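Local coordinates for protein beta-N-acetylhexosaminidase (Thermotoga neapolitana, PDB 5BZA) that probably hydrolyses terminal non-reducing N-acetyl-D-hexosamine residues from N-acetyl-beta-D-hexosaminides, as a glycoside hydrolase of family 3, at residues 97-100 with 101-105; 90-93 with 94-98; 63-66 with 67-71; 142-145 with 146-150; 46-49 with 50-54. All coordinates share one frame; numbering follows the deposited sequence.

Contact 1: 97-100 with 101-105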
loop_
_atom_site.group_PDB
_atom_site.type_symbol
_atom_site.label_atom_id
_atom_site.label_comp_id
_atom_site.label_asym_id
_atom_site.label_seq_id
_atom_site.Cartn_x
_atom_site.Cartn_y
_atom_site.Cartn_z
ATOM N N GLU B 97 11.948 -9.308 1.493
ATOM C CA GLU B 97 11.244 -9.733 2.697
ATOM C C GLU B 97 10.095 -8.776 3.064
ATOM O O GLU B 97 9.028 -9.222 3.499
ATOM C CB GLU B 97 12.164 -9.863 3.892
ATOM C CG GLU B 97 11.422 -10.518 5.055
ATOM C CD GLU B 97 12.245 -10.598 6.314
ATOM O OE1 GLU B 97 13.394 -10.074 6.333
ATOM O OE2 GLU B 97 11.733 -11.214 7.278
ATOM N N MET B 98 10.371 -7.481 2.963
ATOM C CA MET B 98 9.399 -6.426 3.209
ATOM C C MET B 98 8.195 -6.639 2.283
ATOM O O MET B 98 7.026 -6.701 2.729
ATOM C CB MET B 98 10.055 -5.068 2.957
ATOM C CG MET B 98 9.186 -3.840 3.239
ATOM S SD MET B 98 9.576 -2.397 2.207
ATOM C CE MET B 98 8.821 -2.935 0.685
ATOM N N ALA B 99 8.509 -6.762 0.989
ATOM C CA ALA B 99 7.511 -6.896 -0.055
ATOM C C ALA B 99 6.704 -8.160 0.155
ATOM O O ALA B 99 5.465 -8.159 0.070
ATOM C CB ALA B 99 8.180 -6.879 -1.428
ATOM N N GLY B 100 7.398 -9.244 0.458
ATOM C CA GLY B 100 6.735 -10.498 0.664
ATOM C C GLY B 100 5.829 -10.455 1.898
ATOM O O GLY B 100 4.761 -11.055 1.927
ATOM N N ARG B 101 6.286 -9.782 2.932
ATOM C CA ARG B 101 5.536 -9.735 4.197
ATOM C C ARG B 101 4.215 -9.027 3.916
ATOM O O ARG B 101 3.124 -9.558 4.205
ATOM C CB ARG B 101 6.358 -9.040 5.290
ATOM C CG ARG B 101 5.925 -9.424 6.700
ATOM C CD ARG B 101 6.947 -8.987 7.779
ATOM N NE ARG B 101 6.599 -9.506 9.106
ATOM C CZ ARG B 101 6.100 -8.787 10.124
ATOM N NH1 ARG B 101 5.894 -7.468 10.014
ATOM N NH2 ARG B 101 5.823 -9.396 11.282
ATOM N N ILE B 102 4.314 -7.877 3.241
ATOM C CA ILE B 102 3.130 -7.139 2.841
ATOM C C ILE B 102 2.172 -7.962 1.952
ATOM O O ILE B 102 0.962 -8.032 2.250
ATOM C CB ILE B 102 3.542 -5.829 2.145
ATOM C CG1 ILE B 102 4.220 -4.897 3.152
ATOM C CG2 ILE B 102 2.344 -5.165 1.598
ATOM C CD1 ILE B 102 4.746 -3.591 2.577
ATOM N N MET B 103 2.715 -8.631 0.910
ATOM C CA MET B 103 1.946 -9.463 -0.017
ATOM C C MET B 103 1.209 -10.576 0.713
ATOM O O MET B 103 0.002 -10.823 0.487
ATOM C CB MET B 103 2.874 -10.108 -1.085
ATOM C CG MET B 103 3.464 -9.168 -2.103
ATOM S SD MET B 103 4.868 -9.832 -3.105
ATOM C CE MET B 103 5.385 -8.299 -3.898
ATOM N N ASN B 104 1.954 -11.263 1.578
ATOM C CA ASN B 104 1.428 -12.380 2.344
ATOM C C ASN B 104 0.290 -11.867 3.220
ATOM O O ASN B 104 -0.711 -12.567 3.387
ATOM C CB ASN B 104 2.499 -13.043 3.224
ATOM C CG ASN B 104 1.916 -14.167 4.116
ATOM O OD1 ASN B 104 1.442 -13.931 5.236
ATOM N ND2 ASN B 104 1.948 -15.374 3.616
ATOM N N THR B 105 0.450 -10.663 3.798
ATOM C CA THR B 105 -0.607 -10.101 4.649
ATOM C C THR B 105 -1.849 -9.851 3.823
ATOM O O THR B 105 -2.971 -10.039 4.303
ATOM C CB THR B 105 -0.183 -8.773 5.333
ATOM O OG1 THR B 105 1.007 -8.979 6.086
ATOM C CG2 THR B 105 -1.264 -8.272 6.274
#
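Met103 runs back along the helix to reach Ala99, one turn earlier. Its CB starts 3.4 Å from Ala99 O, and CG comes closer still, 3.1 Å from the same oxygen. SD then runs past that peptide, and CE ends the chain at Ala99 CB, 4.0 Å away. CG lies anti to the carbonyl carbon (chi1 -70°), and the chain beyond it is extended, which carries the thioether back toward the preceding turn. Ala99 O also receives Met103 N at 2.9 Å, an ordinary i to i+4 bond of helix 89-106, one of the helices that surround the parallel strands of this TIM-barrel domain. On another side of the helix Ile102 repeats the pattern more loosely. Its CG1 sits 3.4 Å from Met98 O, and CD1 only brushes Met98 CG; both side chains also pack on Pro76. Thr105 turns its hydroxyl onto the backbone, OG1 donating to Arg101 O at 2.9 Å from above the carbonyl plane, while Thr105 N uses the same acceptor. That hydroxyl also meets Arg101 NH1 of the second subunit, and the reciprocal bond joins Arg101 here to Thr105 there. Glu97 forms a salt bridge with Arg319 of the second subunit.

Contact 2: 90-93 with 94-98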
loop_
_atom_site.group_PDB
_atom_site.type_symbol
_atom_site.label_atom_id
_atom_site.label_comp_id
_atom_site.label_asym_id
_atom_site.label_seq_id
_atom_site.Cartn_x
_atom_site.Cartn_y
_atom_site.Cartn_z
ATOM N N VAL B 90 22.350 -8.028 0.297
ATOM C CA VAL B 90 21.553 -8.041 1.519
ATOM C C VAL B 90 20.364 -7.085 1.445
ATOM O O VAL B 90 19.258 -7.441 1.816
ATOM C CB VAL B 90 22.429 -7.695 2.755
ATOM C CG1 VAL B 90 21.586 -7.186 3.918
ATOM C CG2 VAL B 90 23.236 -8.909 3.127
ATOM N N PHE B 91 20.593 -5.895 0.919
ATOM C CA PHE B 91 19.515 -4.943 0.703
ATOM C C PHE B 91 18.435 -5.515 -0.213
ATOM O O PHE B 91 17.256 -5.216 -0.035
ATOM C CB PHE B 91 20.063 -3.622 0.177
ATOM C CG PHE B 91 20.731 -2.815 1.235
ATOM C CD1 PHE B 91 19.963 -2.090 2.164
ATOM C CD2 PHE B 91 22.103 -2.831 1.368
ATOM C CE1 PHE B 91 20.563 -1.382 3.168
ATOM C CE2 PHE B 91 22.707 -2.122 2.362
ATOM C CZ PHE B 91 21.933 -1.374 3.273
ATOM N N THR B 92 18.803 -6.341 -1.193
ATOM C CA THR B 92 17.777 -6.987 -2.023
ATOM C C THR B 92 16.921 -7.990 -1.215
ATOM O O THR B 92 15.680 -8.053 -1.365
ATOM C CB THR B 92 18.424 -7.710 -3.248
ATOM O OG1 THR B 92 19.201 -6.744 -3.993
ATOM C CG2 THR B 92 17.368 -8.389 -4.110
ATOM N N GLY B 93 17.581 -8.794 -0.386
ATOM C CA GLY B 93 16.860 -9.706 0.488
ATOM C C GLY B 93 15.902 -8.943 1.424
ATOM O O GLY B 93 14.761 -9.366 1.614
ATOM N N ARG B 94 16.362 -7.829 1.999
ATOM C CA ARG B 94 15.511 -7.030 2.913
ATOM C C ARG B 94 14.288 -6.448 2.162
ATOM O O ARG B 94 13.142 -6.492 2.661
ATOM C CB ARG B 94 16.344 -5.921 3.576
ATOM C CG ARG B 94 17.471 -6.429 4.504
ATOM C CD ARG B 94 18.136 -5.308 5.350
ATOM N NE ARG B 94 19.180 -5.874 6.235
ATOM C CZ ARG B 94 20.369 -5.313 6.520
ATOM N NH1 ARG B 94 20.743 -4.157 5.974
ATOM N NH2 ARG B 94 21.221 -5.947 7.333
ATOM N N TYR B 95 14.508 -5.949 0.950
ATOM C CA TYR B 95 13.386 -5.442 0.191
ATOM C C TYR B 95 12.387 -6.586 -0.091
ATOM O O TYR B 95 11.178 -6.416 -0.007
ATOM C CB TYR B 95 13.845 -4.837 -1.130
ATOM C CG TYR B 95 12.703 -4.731 -2.111
ATOM C CD1 TYR B 95 11.697 -3.784 -1.933
ATOM C CD2 TYR B 95 12.580 -5.637 -3.170
ATOM C CE1 TYR B 95 10.617 -3.697 -2.816
ATOM C CE2 TYR B 95 11.513 -5.573 -4.033
ATOM C CZ TYR B 95 10.526 -4.596 -3.856
ATOM O OH TYR B 95 9.471 -4.528 -4.747
ATOM N N CYS B 96 12.892 -7.740 -0.502
ATOM C CA CYS B 96 11.979 -8.807 -0.887
ATOM C C CYS B 96 11.289 -9.379 0.361
ATOM O O CYS B 96 10.172 -9.893 0.310
ATOM C CB CYS B 96 12.718 -9.901 -1.677
ATOM S SG CYS B 96 13.229 -9.352 -3.329
ATOM N N GLU B 97 11.948 -9.308 1.493
ATOM C CA GLU B 97 11.244 -9.733 2.697
ATOM C C GLU B 97 10.095 -8.776 3.064
ATOM O O GLU B 97 9.028 -9.222 3.499
ATOM C CB GLU B 97 12.164 -9.863 3.892
ATOM C CG GLU B 97 11.422 -10.518 5.055
ATOM C CD GLU B 97 12.245 -10.598 6.314
ATOM O OE1 GLU B 97 13.394 -10.074 6.333
ATOM O OE2 GLU B 97 11.733 -11.214 7.278
ATOM N N MET B 98 10.371 -7.481 2.963
ATOM C CA MET B 98 9.399 -6.426 3.209
ATOM C C MET B 98 8.195 -6.639 2.283
ATOM O O MET B 98 7.026 -6.701 2.729
ATOM C CB MET B 98 10.055 -5.068 2.957
ATOM C CG MET B 98 9.186 -3.840 3.239
ATOM S SD MET B 98 9.576 -2.397 2.207
ATOM C CE MET B 98 8.821 -2.935 0.685
#
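The guanidinium of Arg94 carries Val90 CG1 over the centre of one face, 3.4 Å from CZ, and has Phe91 CE1 at its edge. The Phe91 ring in turn has Arg94 NH1 over one face, displaced toward the rim and 4.0 Å from CE1. Ring and guanidinium planes stand 84° apart, so the arginine presents an edge to the phenyl face instead of stacking on it. From Arg94 CZ to the Phe91 ring centroid is 5.4 Å, a long cation-pi approach that is at most weakly attractive. What brings the group here is an extended arginine chain whose CG is anti to the carbonyl carbon (chi1 -64°): it runs back with CG 3.4 Å from Val90 O, then passes the valine methyl. Val90 O also accepts Arg94 N at 2.9 Å, the i to i+4 bond of the helix. The contact joins successive turns of helix 89-106, an outer helix of the TIM-barrel domain that packs on helix 136-153. On the flank facing that neighbour, Thr92 CG2 lies 4.3 Å from Cys96 SG; Thr92 packs on His142 and Cys96 on Ala146. Tyr95 stacks its ring on Phe78, and Phe91 also packs against Glu327 of the second subunit. With the cation-pi approach so long, the pairing of Arg94 with Val90 and Phe91 is probably mostly van der Waals in character.

Contact 3: 63-66 with 67-71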
loop_
_atom_site.group_PDB
_atom_site.type_symbol
_atom_site.label_atom_id
_atom_site.label_comp_id
_atom_site.label_asym_id
_atom_site.label_seq_id
_atom_site.Cartn_x
_atom_site.Cartn_y
_atom_site.Cartn_z
ATOM N N ASP B 63 2.570 -9.901 -10.459
ATOM C CA ASP B 63 3.806 -9.564 -11.158
ATOM C C ASP B 63 4.545 -8.414 -10.488
ATOM O O ASP B 63 5.225 -7.630 -11.163
ATOM C CB ASP B 63 3.556 -9.164 -12.622
ATOM C CG ASP B 63 3.167 -10.322 -13.497
ATOM O OD1 ASP B 63 3.616 -11.447 -13.225
ATOM O OD2 ASP B 63 2.447 -10.085 -14.497
ATOM N N HIS B 64 4.413 -8.291 -9.181
ATOM C CA HIS B 64 5.009 -7.161 -8.522
ATOM C C HIS B 64 6.490 -7.383 -8.285
ATOM O O HIS B 64 6.897 -7.855 -7.232
ATOM C CB HIS B 64 4.288 -6.822 -7.195
ATOM C CG HIS B 64 4.708 -5.498 -6.633
ATOM N ND1 HIS B 64 4.049 -4.326 -6.921
ATOM C CD2 HIS B 64 5.792 -5.151 -5.899
ATOM C CE1 HIS B 64 4.680 -3.319 -6.342
ATOM N NE2 HIS B 64 5.746 -3.790 -5.722
ATOM N N GLU B 65 7.306 -6.990 -9.269
ATOM C CA GLU B 65 8.741 -7.236 -9.235
ATOM C C GLU B 65 9.484 -6.232 -8.411
ATOM O O GLU B 65 10.595 -6.504 -7.903
ATOM C CB GLU B 65 9.340 -7.212 -10.658
ATOM C CG GLU B 65 8.875 -8.343 -11.554
ATOM C CD GLU B 65 9.434 -8.272 -12.999
ATOM O OE1 GLU B 65 10.249 -7.393 -13.337
ATOM O OE2 GLU B 65 9.052 -9.148 -13.794
ATOM N N GLY B 66 8.921 -5.034 -8.366
ATOM C CA GLY B 66 9.666 -3.894 -7.873
ATOM C C GLY B 66 10.295 -3.229 -9.090
ATOM O O GLY B 66 10.533 -3.875 -10.123
ATOM N N GLY B 67 10.579 -1.944 -8.973
ATOM C CA GLY B 67 11.115 -1.187 -10.084
ATOM C C GLY B 67 10.121 -0.952 -11.199
ATOM O O GLY B 67 9.050 -0.351 -11.000
ATOM N N GLN B 68 10.491 -1.415 -12.384
ATOM C CA GLN B 68 9.747 -1.119 -13.577
ATOM C C GLN B 68 8.327 -1.753 -13.512
ATOM O O GLN B 68 7.329 -1.114 -13.826
ATOM C CB GLN B 68 10.577 -1.601 -14.769
ATOM C CG GLN B 68 10.186 -1.124 -16.130
ATOM C CD GLN B 68 11.144 -1.675 -17.201
ATOM O OE1 GLN B 68 12.380 -1.621 -17.060
ATOM N NE2 GLN B 68 10.570 -2.288 -18.236
ATOM N N LEU B 69 8.220 -3.017 -13.122
ATOM C CA LEU B 69 6.887 -3.637 -12.971
ATOM C C LEU B 69 6.434 -3.608 -11.505
ATOM O O LEU B 69 6.869 -4.425 -10.687
ATOM C CB LEU B 69 6.875 -5.090 -13.457
ATOM C CG LEU B 69 6.645 -5.376 -14.933
ATOM C CD1 LEU B 69 7.404 -4.392 -15.763
ATOM C CD2 LEU B 69 7.133 -6.788 -15.300
ATOM N N GLU B 70 5.526 -2.695 -11.185
ATOM C CA GLU B 70 4.968 -2.580 -9.827
ATOM C C GLU B 70 3.454 -2.481 -9.999
ATOM O O GLU B 70 2.978 -1.623 -10.707
ATOM C CB GLU B 70 5.562 -1.356 -9.088
ATOM C CG GLU B 70 6.989 -1.633 -8.529
ATOM C CD GLU B 70 7.701 -0.438 -7.916
ATOM O OE1 GLU B 70 7.328 0.707 -8.251
ATOM O OE2 GLU B 70 8.623 -0.644 -7.061
ATOM N N VAL B 71 2.705 -3.388 -9.388
ATOM C CA VAL B 71 1.260 -3.418 -9.579
ATOM C C VAL B 71 0.506 -3.300 -8.242
ATOM O O VAL B 71 -0.683 -3.037 -8.227
ATOM C CB VAL B 71 0.842 -4.676 -10.277
ATOM C CG1 VAL B 71 1.449 -4.690 -11.698
ATOM C CG2 VAL B 71 1.285 -5.879 -9.464
HETATM O O HOH W 1 8.246 -2.180 -5.008
HETATM O O HOH W 2 10.262 -4.706 -12.741
#
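The loop that follows barrel strand 59-62 doubles back on itself here, with His64 at the centre of an inverse gamma turn and the Gly66-Gly67 pair at the bend. Leu69 O is the hub: it takes Glu65 N at 3.0 Å and Gly66 N at 3.2 Å, two donors that both come at bent N-H angles. The Glu65 and Leu69 side chains run alongside each other in one direction, with Leu69 CD2 3.4 Å from Glu65 OE2; that carboxylate also forms a salt bridge with Lys160. One water gathers Glu65 OE1, Gly66 O and Leu69 N, donating to the first two and accepting from the third.

His64 swings across the loop because its CG is anti to the backbone N (chi1 -169°). Its ND1 accepts Val71 N at 3.0 Å, the donor tilted 29° from the ring plane. Beside it CE1 rests 3.5 Å from Glu70 CB. A second water joins His64 NE2 to Glu70 OE2, donating to the carboxylate at 2.6 Å. Glu70 also bonds Phe78 N and forms a salt bridge with Lys451 of the second subunit. The Glu65 side chain is about 6 Å from a bound cadmium ion and about 6 Å from the side chain of His161, placing this turn among the loops at the C-terminal ends of the strands, where a TIM barrel carries its active site.

Contact 4: 142-145 with 146-150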
loop_
_atom_site.group_PDB
_atom_site.type_symbol
_atom_site.label_atom_id
_atom_site.label_comp_id
_atom_site.label_asym_id
_atom_site.label_seq_id
_atom_site.Cartn_x
_atom_site.Cartn_y
_atom_site.Cartn_z
ATOM N N HIS B 142 22.289 -11.694 -5.821
ATOM C CA HIS B 142 21.104 -10.866 -5.619
ATOM C C HIS B 142 19.812 -11.676 -5.798
ATOM O O HIS B 142 18.822 -11.444 -5.100
ATOM C CB HIS B 142 21.122 -9.675 -6.558
ATOM C CG HIS B 142 22.134 -8.644 -6.183
ATOM N ND1 HIS B 142 23.489 -8.805 -6.420
ATOM C CD2 HIS B 142 22.004 -7.456 -5.547
ATOM C CE1 HIS B 142 24.134 -7.735 -5.994
ATOM N NE2 HIS B 142 23.257 -6.906 -5.446
ATOM N N GLY B 143 19.825 -12.612 -6.730
ATOM C CA GLY B 143 18.696 -13.508 -6.940
ATOM C C GLY B 143 18.456 -14.451 -5.777
ATOM O O GLY B 143 17.283 -14.733 -5.409
ATOM N N MET B 144 19.551 -14.971 -5.203
ATOM C CA MET B 144 19.417 -15.813 -4.023
ATOM C C MET B 144 18.860 -15.006 -2.837
ATOM O O MET B 144 17.994 -15.474 -2.105
ATOM C CB MET B 144 20.753 -16.439 -3.646
ATOM C CG MET B 144 20.656 -17.525 -2.601
ATOM S SD MET B 144 19.867 -19.080 -3.088
ATOM C CE MET B 144 18.249 -18.859 -2.333
ATOM N N GLU B 145 19.395 -13.816 -2.637
ATOM C CA GLU B 145 18.892 -12.947 -1.599
ATOM C C GLU B 145 17.424 -12.679 -1.808
ATOM O O GLU B 145 16.647 -12.689 -0.841
ATOM C CB GLU B 145 19.660 -11.647 -1.557
ATOM C CG GLU B 145 20.961 -11.717 -0.751
ATOM C CD GLU B 145 20.700 -11.753 0.764
ATOM O OE1 GLU B 145 19.518 -11.610 1.186
ATOM O OE2 GLU B 145 21.672 -11.845 1.544
ATOM N N ALA B 146 17.030 -12.456 -3.058
ATOM C CA ALA B 146 15.642 -12.156 -3.334
ATOM C C ALA B 146 14.748 -13.314 -2.970
ATOM O O ALA B 146 13.696 -13.137 -2.323
ATOM C CB ALA B 146 15.454 -11.780 -4.783
ATOM N N CYS B 147 15.143 -14.505 -3.387
ATOM C CA CYS B 147 14.321 -15.679 -3.088
ATOM C C CYS B 147 14.199 -15.938 -1.589
ATOM O O CYS B 147 13.117 -16.308 -1.114
ATOM C CB CYS B 147 14.892 -16.924 -3.792
ATOM S SG CYS B 147 14.570 -16.862 -5.567
ATOM N N MET B 148 15.316 -15.786 -0.876
ATOM C CA MET B 148 15.344 -15.991 0.549
ATOM C C MET B 148 14.431 -14.944 1.245
ATOM O O MET B 148 13.629 -15.300 2.087
ATOM C CB MET B 148 16.782 -15.914 1.082
ATOM C CG MET B 148 16.930 -16.318 2.546
ATOM S SD MET B 148 16.419 -18.051 2.862
ATOM C CE MET B 148 17.758 -19.019 2.077
ATOM N N GLY B 149 14.543 -13.676 0.850
ATOM C CA GLY B 149 13.690 -12.629 1.372
ATOM C C GLY B 149 12.199 -12.886 1.154
ATOM O O GLY B 149 11.415 -12.797 2.117
ATOM N N TYR B 150 11.784 -13.118 -0.097
ATOM C CA TYR B 150 10.369 -13.420 -0.384
ATOM C C TYR B 150 9.893 -14.558 0.487
ATOM O O TYR B 150 8.807 -14.539 1.086
ATOM C CB TYR B 150 10.156 -13.807 -1.846
ATOM C CG TYR B 150 10.156 -12.655 -2.811
ATOM C CD1 TYR B 150 9.463 -11.472 -2.527
ATOM C CD2 TYR B 150 10.882 -12.742 -4.021
ATOM C CE1 TYR B 150 9.492 -10.410 -3.421
ATOM C CE2 TYR B 150 10.910 -11.700 -4.921
ATOM C CZ TYR B 150 10.204 -10.531 -4.627
ATOM O OH TYR B 150 10.223 -9.469 -5.525
#
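Met144 and Met148 meet through their terminal methyls, which just touch, CE to CE at 4.4 Å, and Met144 CE also touches Cys147 CB at 4.1 Å. Both methionines start with CG anti to the backbone N and then bend at chi2 and chi3, which carries the Met144 methyl forward to the following turn so that its methyl, rather than its sulfur, makes these contacts. The methylene of Met148 sits on the backbone, CB 3.4 Å from Met144 O. Ala146 CB likewise lies against carbonyls of the preceding turn, 3.4 Å from His142 O, and Cys147 CB is 3.6 Å from Gly143 O.

Behind these side chains runs the regular bonding of the helix. Met148 N donates to Met144 O at 3.0 Å, and Gly149 N to Glu145 O at 2.9 Å, with Ala146 and Cys147 bonded in the same i to i+4 manner to His142 and Gly143.

Farther out, the imidazole of His142 is held at both nitrogens, NE2 by Val87 O and ND1 by Val138 O, and its ring meets that of Phe132. Helix 136-153 packs against three neighbouring elements of the TIM barrel. Tyr150 packs on Cys96 and Glu145 on Pro89 of helix 89-106, Cys147 covers Pro157 and Ile159 of strand 156-162, and Met144 rests on Arg196 and Ile197 of helix 192-198.

Contact 5: 46-49 with 50-54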
loop_
_atom_site.group_PDB
_atom_site.type_symbol
_atom_site.label_atom_id
_atom_site.label_comp_id
_atom_site.label_asym_id
_atom_site.label_seq_id
_atom_site.Cartn_x
_atom_site.Cartn_y
_atom_site.Cartn_z
ATOM N N LEU B 46 -10.483 -6.593 -3.211
ATOM C CA LEU B 46 -10.945 -7.114 -1.926
ATOM C C LEU B 46 -12.084 -8.122 -2.071
ATOM O O LEU B 46 -12.081 -9.183 -1.393
ATOM C CB LEU B 46 -11.396 -5.956 -1.011
ATOM C CG LEU B 46 -10.303 -4.979 -0.622
ATOM C CD1 LEU B 46 -10.865 -3.810 0.212
ATOM C CD2 LEU B 46 -9.207 -5.714 0.144
ATOM N N ASP B 47 -13.051 -7.821 -2.950
ATOM C CA ASP B 47 -14.137 -8.754 -3.153
ATOM C C ASP B 47 -13.618 -10.074 -3.766
ATOM O O ASP B 47 -14.087 -11.169 -3.399
ATOM C CB ASP B 47 -15.235 -8.144 -4.036
ATOM C CG ASP B 47 -16.532 -8.988 -4.032
ATOM O OD1 ASP B 47 -16.845 -9.624 -2.988
ATOM O OD2 ASP B 47 -17.244 -9.032 -5.063
ATOM N N PHE B 48 -12.666 -9.985 -4.703
ATOM C CA PHE B 48 -12.004 -11.186 -5.287
ATOM C C PHE B 48 -11.297 -12.005 -4.185
ATOM O O PHE B 48 -11.513 -13.209 -4.073
ATOM C CB PHE B 48 -11.007 -10.752 -6.382
ATOM C CG PHE B 48 -10.554 -11.858 -7.331
ATOM C CD1 PHE B 48 -11.111 -13.126 -7.295
ATOM C CD2 PHE B 48 -9.591 -11.575 -8.308
ATOM C CE1 PHE B 48 -10.714 -14.107 -8.207
ATOM C CE2 PHE B 48 -9.186 -12.532 -9.218
ATOM C CZ PHE B 48 -9.742 -13.808 -9.168
ATOM N N MET B 49 -10.470 -11.360 -3.355
ATOM C CA MET B 49 -9.815 -12.082 -2.255
ATOM C C MET B 49 -10.845 -12.792 -1.338
ATOM O O MET B 49 -10.638 -13.940 -0.911
ATOM C CB MET B 49 -8.952 -11.141 -1.416
ATOM C CG MET B 49 -7.759 -10.640 -2.149
ATOM S SD MET B 49 -6.620 -11.903 -2.834
ATOM C CE MET B 49 -6.076 -12.744 -1.361
ATOM N N ASN B 50 -11.959 -12.115 -1.062
ATOM C CA ASN B 50 -13.028 -12.722 -0.270
ATOM C C ASN B 50 -13.638 -13.958 -0.990
ATOM O O ASN B 50 -13.860 -15.012 -0.394
ATOM C CB ASN B 50 -14.116 -11.667 0.036
ATOM C CG ASN B 50 -15.092 -12.125 1.075
ATOM O OD1 ASN B 50 -14.700 -12.681 2.102
ATOM N ND2 ASN B 50 -16.368 -11.858 0.852
ATOM N N PHE B 51 -13.947 -13.806 -2.273
ATOM C CA PHE B 51 -14.354 -14.941 -3.084
ATOM C C PHE B 51 -13.324 -16.104 -3.022
ATOM O O PHE B 51 -13.709 -17.285 -2.874
ATOM C CB PHE B 51 -14.595 -14.500 -4.525
ATOM C CG PHE B 51 -14.957 -15.621 -5.437
ATOM C CD1 PHE B 51 -16.258 -16.084 -5.501
ATOM C CD2 PHE B 51 -13.976 -16.241 -6.214
ATOM C CE1 PHE B 51 -16.585 -17.137 -6.332
ATOM C CE2 PHE B 51 -14.291 -17.299 -7.059
ATOM C CZ PHE B 51 -15.595 -17.751 -7.121
ATOM N N LEU B 52 -12.033 -15.798 -3.135
ATOM C CA LEU B 52 -11.032 -16.871 -3.178
ATOM C C LEU B 52 -10.987 -17.619 -1.857
ATOM O O LEU B 52 -10.859 -18.847 -1.850
ATOM C CB LEU B 52 -9.643 -16.317 -3.526
ATOM C CG LEU B 52 -9.526 -15.760 -4.956
ATOM C CD1 LEU B 52 -8.181 -15.029 -5.181
ATOM C CD2 LEU B 52 -9.728 -16.874 -5.941
ATOM N N SER B 53 -11.169 -16.895 -0.744
ATOM C CA SER B 53 -11.123 -17.529 0.602
ATOM C C SER B 53 -12.205 -18.601 0.818
ATOM O O SER B 53 -12.076 -19.495 1.665
ATOM C CB SER B 53 -11.245 -16.481 1.693
ATOM O OG SER B 53 -12.617 -16.136 1.881
ATOM N N ARG B 54 -13.292 -18.472 0.077
ATOM C CA ARG B 54 -14.433 -19.357 0.194
ATOM C C ARG B 54 -14.485 -20.490 -0.842
ATOM O O ARG B 54 -15.359 -21.364 -0.812
ATOM C CB ARG B 54 -15.654 -18.474 0.078
ATOM C CG ARG B 54 -15.646 -17.511 1.212
ATOM C CD ARG B 54 -16.748 -16.511 1.069
ATOM N NE ARG B 54 -17.057 -15.967 2.376
ATOM C CZ ARG B 54 -18.197 -15.359 2.659
ATOM N NH1 ARG B 54 -19.108 -15.183 1.693
ATOM N NH2 ARG B 54 -18.412 -14.933 3.904
#
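Leu52 CD1 lies over one face of the Phe48 ring, 4.3 Å from its centroid and 20° off the normal, a CH-pi contact displaced toward the rim. The other methyl, CD2, comes to 3.7 Å from Phe48 CE1. These two residues are one turn apart on helix 42-54, a helix of the TIM-barrel domain that packs on strand 31-34, where Phe48 and Leu52 both meet Val32. Phe48 CG is anti to the backbone N (chi1 -163°), which sends the ring along the helix to the leucine. Phe51 CD2 lies at the edge of that ring, 4.4 Å from Phe48 CD1. Phe16 stacks on the Phe48 ring and also touches Phe51, so the phenyl groups form a cluster. Met49 bends twice and places SD 4.2 Å from Leu52 CD1.

On another side of the helix the side chains are polar: Asp47 reaches the hydroxyl of Tyr456, while Asn50 makes a weak hydrogen bond to Glu327. Glu327 also pairs with Arg54 in a salt bridge, and both belong to a site with a bound cadmium ion. Asn50 ND2 lies over the centre of one face of the Arg54 guanidinium. Ser53 folds its hydroxyl back onto the main chain, OG donating to Asn50 O at 2.8 Å.

Overall arrangement
Contacts 1 and 2 are successive parts of helix 89-106, sharing Glu97 and Met98. Contact 4 runs alongside on helix 136-153, its centre 7 Å from that of contact 2, with Thr92 OG1 3.3 Å from His142 CD2. The 63-71 loop abuts helix 89-106, with Tyr95 OH 3.2 Å from Gly66 CA, and helix 136-153, with Tyr150 OH 3.8 Å from Glu65 O. In contact 3 the Asp63 side chain is about 7 Å from that of Asp245, which shares a metal site with His161. Contact 5, about 7 Å from contact 1 at the nearest atoms, contributes Arg54, with Glu327, to a separate cadmium site. Only contact 4 does not touch the second subunit.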